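Local coordinates for protein pectate lyase (Bacillus, PDB 3VMV) that probably cleaves the polygalacturonate chains of pectin by elimination, as a secreted polysaccharide lyase of family 1 with a beta-helix fold, at residues 93-101 and 120-128; 213-221 and 298-308. All coordinates share one frame; numbering follows the deposited sequence.

Both contacts belong to the same right-handed parallel beta-helix of the polysaccharide lyase 1 family, but they use it differently. Contact 1 joins two successive turns strand to strand, with one side chain, Arg-98, bound to a sulfate ion. In contact 2, the loop 298-308, which leads into helix 309-319, packs along the outside of strand 215-219. The centres are 24 Å apart and on opposite sides of the centre of the chain. The nearest atoms of the two are about 11 Å apart, so the contacts do not touch. Contact 1 closes along the chain before contact 2 opens. Contact 1 is mostly backbone hydrogen bonding; contact 2 is mostly aromatic packing.

Contact 1. Residues 93-101 and 120-128; sequences DGIGIRLSN and GTAIEVTDD. With SO4 (sulfate ion), chain B.
Strands 97-100 and 123-126 pair in parallel, one turn of the beta-helix on the next, with their axes 4.7 Å apart. Leu-99 N gives a hydrogen bond to Glu-124 O, and its own O receives Thr-126 N. Ile-97 is held in the same alternating way, by Ala-122 O and Glu-124 N. Its O also takes a water that bridges to Thr-121 O. Ile-97, Leu-99, Ile-123 and Val-125 share one face, where they meet Ile-112, Val-132 and Ile-134 of other strands. Leu-99 CD1 lies 4.3 Å from Val-125 CG2.

Arg-98 and Glu-124 run side by side on the other face. The touching atoms are Arg-98 CD and Glu-124 OE2, 3.3 Å apart, so the carboxylate lies against the aliphatic part of the arginine. The Arg-98 chain bends at chi3 (64°), and its guanidinium meets the sulfate edge-on. Arg-98 NH1 gives a hydrogen bond to SO4 O2 at 3.0 Å, and Arg-98 NH2 one to SO4 O3 at 2.7 Å. Asp-67 and Glu-119 form salt bridges with the same guanidinium, while Glu-124 OE1 pairs with Lys-159. At the end of the strand, Ser-100 OG donates to Asp-127 OD2 at 2.7 Å, on the anti lone pair.

The sulfate probably comes from the crystallisation liquor. Together with the two salt bridges, its hydrogen bonds should limit rotation of the Arg-98 guanidinium, whose positive charge is probably balanced by the anion and two acidic side chains.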
loop_
_atom_site.group_PDB
_atom_site.type_symbol
_atom_site.label_atom_id
_atom_site.label_comp_id
_atom_site.label_asym_id
_atom_site.label_seq_id
_atom_site.Cartn_x
_atom_site.Cartn_y
_atom_site.Cartn_z
ATOM N N ASP A 93 1.143 -4.533 16.390
ATOM C CA ASP A 93 -0.205 -4.440 16.942
ATOM C C ASP A 93 -0.392 -3.031 17.504
ATOM O O ASP A 93 0.161 -2.675 18.556
ATOM C CB ASP A 93 -0.380 -5.498 18.028
ATOM C CG ASP A 93 -1.758 -5.441 18.678
ATOM O OD1 ASP A 93 -2.610 -4.618 18.253
ATOM O OD2 ASP A 93 -1.981 -6.234 19.626
ATOM N N GLY A 94 -1.118 -2.208 16.741
ATOM C CA GLY A 94 -1.439 -0.873 17.219
ATOM C C GLY A 94 -0.375 0.146 16.932
ATOM O O GLY A 94 -0.461 1.263 17.481
ATOM N N ILE A 95 0.616 -0.192 16.104
ATOM C CA ILE A 95 1.663 0.792 15.767
ATOM C C ILE A 95 2.052 0.528 14.336
ATOM O O ILE A 95 2.205 -0.631 13.941
ATOM C CB ILE A 95 2.907 0.736 16.721
ATOM C CG1 ILE A 95 3.850 1.884 16.380
ATOM C CG2 ILE A 95 3.567 -0.647 16.699
ATOM C CD1 ILE A 95 4.933 2.140 17.458
ATOM N N GLY A 96 2.156 1.606 13.578
ATOM C CA GLY A 96 2.492 1.525 12.172
ATOM C C GLY A 96 3.873 2.022 11.847
ATOM O O GLY A 96 4.629 2.491 12.707
ATOM N N ILE A 97 4.235 1.831 10.586
ATOM C CA ILE A 97 5.534 2.257 10.064
ATOM C C ILE A 97 5.392 3.463 9.169
ATOM O O ILE A 97 4.460 3.531 8.373
ATOM C CB ILE A 97 6.135 1.104 9.213
ATOM C CG1 ILE A 97 6.346 -0.116 10.112
ATOM C CG2 ILE A 97 7.477 1.549 8.606
ATOM C CD1 ILE A 97 6.741 -1.432 9.320
ATOM N N ARG A 98 6.305 4.430 9.291
ATOM C CA ARG A 98 6.329 5.570 8.389
ATOM C C ARG A 98 7.650 5.610 7.663
ATOM O O ARG A 98 8.704 5.582 8.288
ATOM C CB ARG A 98 6.064 6.910 9.092
ATOM C CG ARG A 98 6.048 8.101 8.128
ATOM C CD ARG A 98 5.640 9.390 8.851
ATOM N NE ARG A 98 6.639 9.726 9.859
ATOM C CZ ARG A 98 6.459 10.653 10.816
ATOM N NH1 ARG A 98 7.447 10.906 11.661
ATOM N NH2 ARG A 98 5.303 11.297 10.929
ATOM N N LEU A 99 7.587 5.716 6.346
ATOM C CA LEU A 99 8.801 5.911 5.555
ATOM C C LEU A 99 8.883 7.350 5.122
ATOM O O LEU A 99 7.982 7.829 4.409
ATOM C CB LEU A 99 8.790 4.989 4.335
ATOM C CG LEU A 99 8.565 3.473 4.523
ATOM C CD1 LEU A 99 8.781 2.773 3.145
ATOM C CD2 LEU A 99 9.373 2.829 5.592
ATOM N N SER A 100 9.945 8.053 5.484
ATOM C CA SER A 100 10.061 9.476 5.163
ATOM C C SER A 100 11.407 9.726 4.471
ATOM O O SER A 100 12.465 9.440 5.037
ATOM C CB SER A 100 9.943 10.289 6.457
ATOM O OG SER A 100 10.332 11.633 6.248
ATOM N N ASN A 101 11.342 10.217 3.242
ATOM C CA ASN A 101 12.522 10.349 2.377
ATOM C C ASN A 101 13.395 9.095 2.439
ATOM O O ASN A 101 14.605 9.129 2.624
ATOM C CB ASN A 101 13.319 11.619 2.696
ATOM C CG ASN A 101 14.157 12.092 1.508
ATOM O OD1 ASN A 101 14.045 11.593 0.398
ATOM N ND2 ASN A 101 15.020 13.108 1.768
ATOM N N GLY A 120 -2.005 6.794 12.505
ATOM C CA GLY A 120 -3.178 5.933 12.446
ATOM C C GLY A 120 -3.187 5.079 11.184
ATOM O O GLY A 120 -4.245 4.626 10.713
ATOM N N THR A 121 -2.002 4.841 10.652
ATOM C CA THR A 121 -1.882 4.177 9.356
ATOM C C THR A 121 -0.839 3.068 9.425
ATOM O O THR A 121 0.228 3.243 10.025
ATOM C CB THR A 121 -1.488 5.225 8.303
ATOM O OG1 THR A 121 -2.591 6.145 8.129
ATOM C CG2 THR A 121 -1.173 4.578 6.947
ATOM N N ALA A 122 -1.130 1.915 8.823
ATOM C CA ALA A 122 -0.221 0.774 8.968
ATOM C C ALA A 122 1.136 1.051 8.281
ATOM O O ALA A 122 2.180 0.800 8.873
ATOM C CB ALA A 122 -0.859 -0.531 8.434
ATOM N N ILE A 123 1.117 1.514 7.023
ATOM C CA ILE A 123 2.353 1.981 6.399
ATOM C C ILE A 123 2.071 3.289 5.701
ATOM O O ILE A 123 1.246 3.352 4.794
ATOM C CB ILE A 123 2.918 0.993 5.387
ATOM C CG1 ILE A 123 3.127 -0.363 6.047
ATOM C CG2 ILE A 123 4.273 1.512 4.837
ATOM C CD1 ILE A 123 3.657 -1.472 5.071
ATOM N N GLU A 124 2.757 4.349 6.126
ATOM C CA GLU A 124 2.705 5.635 5.457
ATOM C C GLU A 124 3.973 5.832 4.665
ATOM O O GLU A 124 5.062 5.751 5.242
ATOM C CB GLU A 124 2.534 6.777 6.471
ATOM C CG GLU A 124 2.768 8.159 5.761
ATOM C CD GLU A 124 2.196 9.410 6.446
ATOM O OE1 GLU A 124 0.964 9.672 6.367
ATOM O OE2 GLU A 124 2.996 10.187 7.017
ATOM N N VAL A 125 3.861 6.096 3.359
ATOM C CA VAL A 125 5.039 6.274 2.526
ATOM C C VAL A 125 5.020 7.726 2.034
ATOM O O VAL A 125 4.115 8.109 1.311
ATOM C CB VAL A 125 5.014 5.304 1.332
ATOM C CG1 VAL A 125 6.243 5.473 0.491
ATOM C CG2 VAL A 125 4.849 3.829 1.785
ATOM N N THR A 126 5.994 8.548 2.439
ATOM C CA THR A 126 5.842 9.982 2.295
ATOM C C THR A 126 7.168 10.686 2.141
ATOM O O THR A 126 8.226 10.045 2.045
ATOM C CB THR A 126 5.012 10.536 3.487
ATOM O OG1 THR A 126 4.624 11.885 3.216
ATOM C CG2 THR A 126 5.770 10.438 4.829
ATOM N N ASP A 127 7.113 12.014 2.051
ATOM C CA ASP A 127 8.304 12.854 1.979
ATOM C C ASP A 127 9.325 12.359 0.964
ATOM O O ASP A 127 10.494 12.176 1.305
ATOM C CB ASP A 127 8.980 12.992 3.367
ATOM C CG ASP A 127 8.011 13.512 4.449
ATOM O OD1 ASP A 127 7.154 14.366 4.133
ATOM O OD2 ASP A 127 8.095 13.056 5.599
ATOM N N ASP A 128 8.875 12.166 -0.266
ATOM C CA ASP A 128 9.757 11.908 -1.393
ATOM C C ASP A 128 10.459 10.563 -1.367
ATOM O O ASP A 128 11.466 10.388 -2.052
ATOM C CB ASP A 128 10.767 13.053 -1.543
ATOM C CG ASP A 128 10.085 14.392 -1.785
ATOM O OD1 ASP A 128 9.870 14.726 -2.965
ATOM O OD2 ASP A 128 9.781 15.105 -0.805
HETATM S S SO4 B . 5.397 13.162 14.080
HETATM O O1 SO4 B . 5.032 12.130 15.040
HETATM O O2 SO4 B . 6.793 13.059 13.716
HETATM O O3 SO4 B . 4.557 13.020 12.892
HETATM O O4 SO4 B . 5.205 14.473 14.676
HETATM O O HOH W 1 2.321 4.943 9.799
#

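Contact 2. Residues 213-221 and 298-308; sequences YADVHMFNN and FTPPYSYQVQS
His-217 carries CG anti to its backbone N (chi1 -177°), while Tyr-302 and Tyr-304 hold theirs between N and the carbonyl carbon. These torsions bring the three rings together. With Phe-219 they form an aromatic cluster on the outside of the parallel beta-helix, where loop 298-308 lies over strand 215-219.

The imidazole is enclosed on several sides. Pro-300 CG sits over one face in a CH-pi contact, 3.7 Å from the centroid of the His-217 ring. Phe-219 CD2 lies against the opposite face. At the imidazole edge, His-217 ND1 and Tyr-302 OH share a hydrogen bond of 2.6 Å. The tyrosine hydroxyl also bonds to Thr-195, and His-217 NE2 bonds to Glu-242. Both ring nitrogens are therefore engaged, which should fix the rotation of the ring. The edge of His-217 points into the face of Tyr-304 in a T-shaped pair, with planes at 71° and CE1 over the tyrosine ring centre.

Further along, Phe-219 CD1 meets Val-306 CG2 at 3.9 Å. The Gln-307 side chain crosses that of Asn-220 at about a right angle, and Gln-307 OE1 bonds to His-198. Ser-308 is the N-cap of the helix that follows. At the other end, Asp-215 stacks its carboxylate on Phe-298, with planes 27° apart, and forms a salt bridge to Arg-238. Asp-215 CB lies 3.6 Å from Phe-298 CZ, and Phe-298 CE2 lies 3.5 Å from Val-216 O.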
loop_
_atom_site.group_PDB
_atom_site.type_symbol
_atom_site.label_atom_id
_atom_site.label_comp_id
_atom_site.label_asym_id
_atom_site.label_seq_id
_atom_site.Cartn_x
_atom_site.Cartn_y
_atom_site.Cartn_z
ATOM N N TYR A 213 -4.051 12.185 -9.136
ATOM C CA TYR A 213 -2.950 12.560 -10.080
ATOM C C TYR A 213 -2.083 11.441 -10.628
ATOM O O TYR A 213 -1.641 11.510 -11.798
ATOM C CB TYR A 213 -1.953 13.616 -9.488
ATOM C CG TYR A 213 -2.614 14.858 -8.944
ATOM C CD1 TYR A 213 -3.112 15.843 -9.809
ATOM C CD2 TYR A 213 -2.782 15.020 -7.579
ATOM C CE1 TYR A 213 -3.763 16.986 -9.312
ATOM C CE2 TYR A 213 -3.421 16.151 -7.081
ATOM C CZ TYR A 213 -3.902 17.119 -7.957
ATOM O OH TYR A 213 -4.548 18.224 -7.473
ATOM N N ALA A 214 -1.808 10.442 -9.788
ATOM C CA ALA A 214 -0.771 9.436 -10.110
ATOM C C ALA A 214 -1.125 8.483 -11.255
ATOM O O ALA A 214 -2.299 8.218 -11.500
ATOM C CB ALA A 214 -0.481 8.622 -8.892
ATOM N N ASP A 215 -0.074 8.003 -11.935
ATOM C CA ASP A 215 -0.181 6.816 -12.795
ATOM C C ASP A 215 0.028 5.556 -11.947
ATOM O O ASP A 215 1.028 5.416 -11.183
ATOM C CB ASP A 215 0.881 6.878 -13.891
ATOM C CG ASP A 215 0.602 7.992 -14.924
ATOM O OD1 ASP A 215 -0.549 8.429 -15.026
ATOM O OD2 ASP A 215 1.567 8.441 -15.592
ATOM N N VAL A 216 -0.927 4.631 -12.100
ATOM C CA VAL A 216 -1.019 3.433 -11.278
ATOM C C VAL A 216 -1.398 2.235 -12.149
ATOM O O VAL A 216 -2.229 2.370 -13.048
ATOM C CB VAL A 216 -2.089 3.645 -10.202
ATOM C CG1 VAL A 216 -2.302 2.401 -9.393
ATOM C CG2 VAL A 216 -1.710 4.830 -9.317
ATOM N N HIS A 217 -0.781 1.082 -11.906
ATOM C CA HIS A 217 -1.169 -0.177 -12.549
ATOM C C HIS A 217 -1.685 -1.111 -11.468
ATOM O O HIS A 217 -0.977 -1.350 -10.496
ATOM C CB HIS A 217 0.063 -0.742 -13.233
ATOM C CG HIS A 217 -0.138 -2.008 -14.021
ATOM N ND1 HIS A 217 0.924 -2.852 -14.266
ATOM C CD2 HIS A 217 -1.212 -2.551 -14.637
ATOM C CE1 HIS A 217 0.511 -3.857 -15.029
ATOM N NE2 HIS A 217 -0.781 -3.712 -15.255
ATOM N N MET A 218 -2.904 -1.614 -11.631
ATOM C CA MET A 218 -3.442 -2.641 -10.748
ATOM C C MET A 218 -3.737 -3.882 -11.570
ATOM O O MET A 218 -4.603 -3.826 -12.468
ATOM C CB MET A 218 -4.722 -2.163 -10.092
ATOM C CG MET A 218 -4.550 -0.822 -9.404
ATOM S SD MET A 218 -5.956 -0.411 -8.330
ATOM C CE MET A 218 -5.673 -1.444 -6.896
ATOM N N PHE A 219 -2.984 -4.950 -11.300
ATOM C CA PHE A 219 -3.269 -6.208 -11.996
ATOM C C PHE A 219 -3.335 -7.407 -11.083
ATOM O O PHE A 219 -2.608 -7.500 -10.086
ATOM C CB PHE A 219 -2.294 -6.450 -13.184
ATOM C CG PHE A 219 -0.835 -6.704 -12.792
ATOM C CD1 PHE A 219 -0.345 -8.010 -12.725
ATOM C CD2 PHE A 219 0.038 -5.652 -12.557
ATOM C CE1 PHE A 219 0.984 -8.285 -12.436
ATOM C CE2 PHE A 219 1.390 -5.908 -12.233
ATOM C CZ PHE A 219 1.868 -7.230 -12.180
ATOM N N ASN A 220 -4.225 -8.349 -11.424
ATOM C CA ASN A 220 -4.248 -9.639 -10.737
ATOM C C ASN A 220 -4.532 -9.506 -9.254
ATOM O O ASN A 220 -4.096 -10.365 -8.495
ATOM C CB ASN A 220 -2.938 -10.431 -10.949
ATOM C CG ASN A 220 -2.810 -11.005 -12.372
ATOM O OD1 ASN A 220 -3.780 -11.017 -13.209
ATOM N ND2 ASN A 220 -1.635 -11.469 -12.666
ATOM N N ASN A 221 -5.284 -8.474 -8.877
ATOM C CA ASN A 221 -5.796 -8.406 -7.488
ATOM C C ASN A 221 -7.184 -9.038 -7.381
ATOM O O ASN A 221 -7.882 -9.199 -8.409
ATOM C CB ASN A 221 -5.882 -6.956 -7.005
ATOM C CG ASN A 221 -4.577 -6.214 -7.157
ATOM O OD1 ASN A 221 -3.636 -6.375 -6.359
ATOM N ND2 ASN A 221 -4.497 -5.390 -8.200
ATOM N N PHE A 298 -3.639 4.549 -21.211
ATOM C CA PHE A 298 -2.464 4.381 -20.340
ATOM C C PHE A 298 -2.119 2.909 -20.063
ATOM O O PHE A 298 -2.965 2.128 -19.595
ATOM C CB PHE A 298 -2.657 5.099 -19.005
ATOM C CG PHE A 298 -1.571 4.790 -18.017
ATOM C CD1 PHE A 298 -0.296 5.278 -18.180
ATOM C CD2 PHE A 298 -1.834 3.922 -16.970
ATOM C CE1 PHE A 298 0.721 4.945 -17.263
ATOM C CE2 PHE A 298 -0.840 3.590 -16.066
ATOM C CZ PHE A 298 0.443 4.096 -16.211
ATOM N N THR A 299 -0.862 2.560 -20.374
ATOM C CA THR A 299 -0.211 1.294 -20.015
ATOM C C THR A 299 1.150 1.660 -19.389
ATOM O O THR A 299 1.806 2.619 -19.825
ATOM C CB THR A 299 0.006 0.536 -21.355
ATOM O OG1 THR A 299 -1.285 0.268 -21.944
ATOM C CG2 THR A 299 0.708 -0.746 -21.170
ATOM N N PRO A 300 1.602 0.895 -18.371
ATOM C CA PRO A 300 2.820 1.278 -17.669
ATOM C C PRO A 300 4.068 0.918 -18.481
ATOM O O PRO A 300 4.069 0.023 -19.337
ATOM C CB PRO A 300 2.757 0.447 -16.374
ATOM C CG PRO A 300 1.988 -0.823 -16.812
ATOM C CD PRO A 300 0.963 -0.296 -17.776
ATOM N N PRO A 301 5.144 1.621 -18.203
ATOM C CA PRO A 301 6.379 1.528 -18.979
ATOM C C PRO A 301 7.313 0.416 -18.571
ATOM O O PRO A 301 8.510 0.625 -18.664
ATOM C CB PRO A 301 7.034 2.880 -18.709
ATOM C CG PRO A 301 6.600 3.211 -17.317
ATOM C CD PRO A 301 5.197 2.695 -17.196
ATOM N N TYR A 302 6.826 -0.730 -18.116
ATOM C CA TYR A 302 7.728 -1.775 -17.686
ATOM C C TYR A 302 7.235 -3.135 -18.182
ATOM O O TYR A 302 6.069 -3.279 -18.533
ATOM C CB TYR A 302 7.897 -1.793 -16.142
ATOM C CG TYR A 302 6.587 -1.798 -15.349
ATOM C CD1 TYR A 302 5.735 -2.902 -15.370
ATOM C CD2 TYR A 302 6.193 -0.683 -14.607
ATOM C CE1 TYR A 302 4.542 -2.913 -14.653
ATOM C CE2 TYR A 302 4.983 -0.704 -13.882
ATOM C CZ TYR A 302 4.193 -1.808 -13.899
ATOM O OH TYR A 302 3.018 -1.802 -13.163
ATOM N N SER A 303 8.152 -4.105 -18.186
ATOM C CA SER A 303 7.815 -5.494 -18.485
ATOM C C SER A 303 7.163 -6.128 -17.272
ATOM O O SER A 303 7.524 -5.807 -16.144
ATOM C CB SER A 303 9.108 -6.232 -18.816
ATOM O OG SER A 303 9.767 -5.650 -19.939
ATOM N N TYR A 304 6.259 -7.088 -17.498
ATOM C CA TYR A 304 5.645 -7.782 -16.391
ATOM C C TYR A 304 4.983 -9.061 -16.914
ATOM O O TYR A 304 4.809 -9.243 -18.126
ATOM C CB TYR A 304 4.638 -6.882 -15.629
ATOM C CG TYR A 304 3.449 -6.437 -16.458
ATOM C CD1 TYR A 304 2.219 -7.086 -16.370
ATOM C CD2 TYR A 304 3.566 -5.364 -17.360
ATOM C CE1 TYR A 304 1.133 -6.706 -17.146
ATOM C CE2 TYR A 304 2.478 -4.947 -18.130
ATOM C CZ TYR A 304 1.247 -5.631 -18.034
ATOM O OH TYR A 304 0.201 -5.197 -18.806
ATOM N N GLN A 305 4.652 -9.945 -15.986
ATOM C CA GLN A 305 3.894 -11.155 -16.287
ATOM C C GLN A 305 2.547 -11.025 -15.650
ATOM O O GLN A 305 2.473 -10.613 -14.464
ATOM C CB GLN A 305 4.635 -12.357 -15.707
ATOM C CG GLN A 305 5.913 -12.633 -16.438
ATOM C CD GLN A 305 5.660 -13.229 -17.799
ATOM O OE1 GLN A 305 4.858 -14.158 -17.947
ATOM N NE2 GLN A 305 6.342 -12.697 -18.816
ATOM N N VAL A 306 1.507 -11.376 -16.394
ATOM C CA VAL A 306 0.137 -11.201 -15.886
ATOM C C VAL A 306 -0.683 -12.455 -16.140
ATOM O O VAL A 306 -0.695 -13.008 -17.243
ATOM C CB VAL A 306 -0.497 -9.910 -16.457
ATOM C CG1 VAL A 306 -0.577 -9.933 -17.992
ATOM C CG2 VAL A 306 -1.897 -9.687 -15.858
ATOM N N GLN A 307 -1.310 -12.957 -15.080
ATOM C CA GLN A 307 -2.215 -14.117 -15.173
ATOM C C GLN A 307 -3.606 -13.699 -15.627
ATOM O O GLN A 307 -3.932 -12.525 -15.657
ATOM C CB GLN A 307 -2.354 -14.750 -13.791
ATOM C CG GLN A 307 -1.055 -15.237 -13.175
ATOM C CD GLN A 307 -1.348 -15.834 -11.802
ATOM O OE1 GLN A 307 -1.658 -15.114 -10.866
ATOM N NE2 GLN A 307 -1.413 -17.140 -11.739
ATOM N N SER A 308 -4.456 -14.668 -15.972
ATOM C CA SER A 308 -5.856 -14.314 -16.149
ATOM C C SER A 308 -6.441 -13.911 -14.788
ATOM O O SER A 308 -5.859 -14.204 -13.732
ATOM C CB SER A 308 -6.630 -15.510 -16.695
ATOM O OG SER A 308 -6.756 -16.528 -15.700
#